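Local structure of methylmalonyl-CoA carboxyltransferase 5S subunit (Propionibacterium freudenreichii subsp. shermanii, 1RQB) at residues M46-G51 against P471-L476. The protein transfers a carboxyl group from the biotin of the 1.3S subunit to pyruvate, forming oxaloacetate, as the cobalt-dependent 5S component of transcarboxylase. Numbering follows the deposited sequence.
Sequences MEDMVG and PHSVAL
Glu47 and Ser473 meet across this contact through a carboxylate and a methylene; no direct hydrogen bond joins the two segments, and a water links Glu47, Asp48 and Ser473. The Glu47 side chain leaves CB with chi1 at 58°, which sets CG on the side shared by N and C, and then runs extended, carrying CD to 4.0 Å from Ser473 CB. At its tip OE1 stands 4.2 Å from Ser473 CB. OE2 comes nearer, 3.7 Å from the same Ser473 CB, a van der Waals touch, and also accepts a hydrogen bond from the water at 3.1 Å. That water gives its other hydrogen to Asp48 OD2 at 2.5 Å and accepts from Ser473 OG at 2.6 Å, so two acidic side chains and one hydroxyl grip it. Asp48 is buried and has further partners: Tyr300 bonds to OD2 and Lys299 forms a salt bridge with OD1. With chi1 at 176°, Ser473 OG lies beside the carbonyl carbon, where it takes the N-H of Ala475 at 3.2 Å. With an alanine in place of Ser473, the water would probably lose its hydroxyl donor and Ala475 N its acceptor. A second water accepts from Met46 N and reaches His472 O weakly. The bond from Ala475 N to Ser473 OG closes an ST turn, and a mainly water-mediated contact joins loop 471-476, in the conserved carboxylase domain, to the loop between helices 31-39 and 53-58 of the TIM barrel.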
HETATM    1  N   MSE A  46     -14.144  -5.642 -21.620  1.00 16.23           N
HETATM    2  CA  MSE A  46     -13.179  -5.327 -22.682  1.00 21.04           C
HETATM    3  C   MSE A  46     -13.324  -3.863 -23.104  1.00 20.09           C
HETATM    4  O   MSE A  46     -12.331  -3.185 -23.364  1.00 17.75           O
HETATM    5  CB  MSE A  46     -13.401  -6.251 -23.887  1.00 25.43           C
HETATM    6  CG  MSE A  46     -12.359  -6.071 -24.973  1.00 29.22           C
HETATM    7 SE   MSE A  46     -10.549  -6.394 -24.261  1.00 43.89          SE
HETATM    8  CE  MSE A  46      -9.728  -7.070 -25.889  1.00 28.57           C
ATOM      9  N   GLU A  47     -14.562  -3.369 -23.145  1.00 17.04           N
ATOM     10  CA  GLU A  47     -14.834  -1.980 -23.542  1.00 15.93           C
ATOM     11  C   GLU A  47     -14.079  -0.997 -22.643  1.00 17.66           C
ATOM     12  O   GLU A  47     -13.692   0.086 -23.079  1.00 15.72           O
ATOM     13  CB  GLU A  47     -16.346  -1.692 -23.460  1.00 19.60           C
ATOM     14  CG  GLU A  47     -16.953  -1.931 -22.077  1.00 26.97           C
ATOM     15  CD  GLU A  47     -18.483  -1.913 -22.058  0.50 27.97           C
ATOM     16  OE1 GLU A  47     -19.102  -2.704 -22.807  0.50 28.02           O
ATOM     17  OE2 GLU A  47     -19.063  -1.119 -21.279  0.50 23.94           O
ATOM     18  N   ASP A  48     -13.852  -1.378 -21.391  1.00 16.05           N
ATOM     19  CA  ASP A  48     -13.186  -0.488 -20.430  1.00 16.31           C
ATOM     20  C   ASP A  48     -11.662  -0.633 -20.469  1.00 17.89           C
ATOM     21  O   ASP A  48     -10.959   0.117 -19.793  1.00 20.81           O
ATOM     22  CB  ASP A  48     -13.694  -0.776 -19.007  1.00 16.30           C
ATOM     23  CG  ASP A  48     -15.120  -0.261 -18.767  1.00 21.26           C
ATOM     24  OD1 ASP A  48     -15.474   0.797 -19.324  1.00 20.28           O
ATOM     25  OD2 ASP A  48     -15.885  -0.894 -18.004  1.00 17.80           O
HETATM   26  N   MSE A  49     -11.136  -1.563 -21.261  1.00 16.39           N
HETATM   27  CA  MSE A  49      -9.682  -1.781 -21.301  1.00 18.18           C
HETATM   28  C   MSE A  49      -9.038  -1.362 -22.625  1.00 19.26           C
HETATM   29  O   MSE A  49      -7.914  -0.862 -22.629  1.00 17.52           O
HETATM   30  CB  MSE A  49      -9.348  -3.268 -21.086  1.00 18.22           C
HETATM   31  CG  MSE A  49      -9.736  -3.850 -19.746  1.00 24.23           C
HETATM   32 SE   MSE A  49      -9.072  -5.700 -19.544  1.00 32.64          SE
HETATM   33  CE  MSE A  49     -10.569  -6.668 -20.308  1.00 24.95           C
ATOM     34  N   VAL A  50      -9.718  -1.576 -23.750  1.00 19.74           N
ATOM     35  CA  VAL A  50      -9.118  -1.311 -25.067  1.00 22.63           C
ATOM     36  C   VAL A  50      -8.539   0.098 -25.204  1.00 20.40           C
ATOM     37  O   VAL A  50      -7.540   0.289 -25.894  1.00 17.73           O
ATOM     38  CB  VAL A  50     -10.106  -1.562 -26.236  1.00 26.99           C
ATOM     39  CG1 VAL A  50     -10.448  -3.049 -26.303  1.00 30.96           C
ATOM     40  CG2 VAL A  50     -11.360  -0.712 -26.071  1.00 25.23           C
ATOM     41  N   GLY A  51      -9.161   1.080 -24.563  1.00 19.16           N
ATOM     42  CA  GLY A  51      -8.670   2.442 -24.660  1.00 15.93           C
ATOM     43  C   GLY A  51      -7.273   2.694 -24.112  1.00 17.65           C
ATOM     44  O   GLY A  51      -6.674   3.729 -24.402  1.00 18.02           O
ATOM     45  N   PRO A 471     -20.609  -8.691 -26.330  1.00 15.76           N
ATOM     46  CA  PRO A 471     -20.228  -8.614 -24.921  1.00 19.67           C
ATOM     47  C   PRO A 471     -20.965  -7.519 -24.148  1.00 23.62           C
ATOM     48  O   PRO A 471     -21.305  -6.470 -24.692  1.00 23.71           O
ATOM     49  CB  PRO A 471     -18.718  -8.386 -24.978  1.00 19.61           C
ATOM     50  CG  PRO A 471     -18.535  -7.641 -26.235  1.00 24.64           C
ATOM     51  CD  PRO A 471     -19.486  -8.313 -27.206  1.00 19.21           C
ATOM     52  N   HIS A 472     -21.222  -7.795 -22.876  1.00 21.80           N
ATOM     53  CA  HIS A 472     -21.916  -6.829 -22.014  1.00 22.64           C
ATOM     54  C   HIS A 472     -21.008  -6.485 -20.833  1.00 26.93           C
ATOM     55  O   HIS A 472     -19.909  -7.021 -20.693  1.00 28.39           O
ATOM     56  CB  HIS A 472     -23.228  -7.424 -21.510  1.00 21.93           C
ATOM     57  CG  HIS A 472     -24.107  -7.958 -22.599  1.00 22.70           C
ATOM     58  ND1 HIS A 472     -24.357  -7.263 -23.762  1.00 21.17           N
ATOM     59  CD2 HIS A 472     -24.819  -9.105 -22.685  1.00 16.79           C
ATOM     60  CE1 HIS A 472     -25.189  -7.960 -24.518  1.00 21.17           C
ATOM     61  NE2 HIS A 472     -25.485  -9.081 -23.887  1.00 20.00           N
ATOM     62  N   SER A 473     -21.475  -5.563 -20.004  1.00 20.87           N
ATOM     63  CA  SER A 473     -20.717  -5.152 -18.813  1.00 21.15           C
ATOM     64  C   SER A 473     -21.626  -5.303 -17.592  1.00 20.02           C
ATOM     65  O   SER A 473     -22.839  -5.121 -17.683  1.00 17.41           O
ATOM     66  CB  SER A 473     -20.265  -3.697 -18.949  1.00 21.92           C
ATOM     67  OG  SER A 473     -19.618  -3.273 -17.765  1.00 23.97           O
ATOM     68  N   VAL A 474     -21.050  -5.668 -16.456  1.00 15.43           N
ATOM     69  CA  VAL A 474     -21.858  -5.804 -15.237  1.00 14.59           C
ATOM     70  C   VAL A 474     -21.504  -4.659 -14.285  1.00 15.26           C
ATOM     71  O   VAL A 474     -21.910  -4.650 -13.124  1.00 16.72           O
ATOM     72  CB  VAL A 474     -21.606  -7.153 -14.543  1.00 16.73           C
ATOM     73  CG1 VAL A 474     -22.135  -8.276 -15.413  1.00 22.22           C
ATOM     74  CG2 VAL A 474     -20.107  -7.347 -14.279  1.00 16.36           C
ATOM     75  N   ALA A 475     -20.725  -3.712 -14.793  1.00 15.92           N
ATOM     76  CA  ALA A 475     -20.299  -2.548 -14.003  1.00 21.22           C
ATOM     77  C   ALA A 475     -21.427  -1.514 -14.004  1.00 20.66           C
ATOM     78  O   ALA A 475     -22.310  -1.544 -14.860  1.00 19.36           O
ATOM     79  CB  ALA A 475     -19.038  -1.930 -14.618  1.00 18.87           C
ATOM     80  N   LEU A 476     -21.391  -0.605 -13.044  1.00 18.44           N
ATOM     81  CA  LEU A 476     -22.402   0.459 -12.983  1.00 20.09           C
ATOM     82  C   LEU A 476     -22.210   1.364 -14.201  1.00 23.94           C
ATOM     83  O   LEU A 476     -21.098   1.507 -14.706  1.00 24.42           O
ATOM     84  CB  LEU A 476     -22.212   1.285 -11.705  1.00 20.49           C
ATOM     85  CG  LEU A 476     -22.289   0.486 -10.401  1.00 20.76           C
ATOM     86  CD1 LEU A 476     -21.865   1.363  -9.234  1.00 28.55           C
ATOM     87  CD2 LEU A 476     -23.714  -0.019 -10.195  1.00 22.62           C
TER
HETATM   88  O   HOH W   1     -16.743  -7.352 -22.027  1.00 23.09           O
HETATM   89  O   HOH W   2     -18.397  -1.076 -18.256  1.00 25.85           O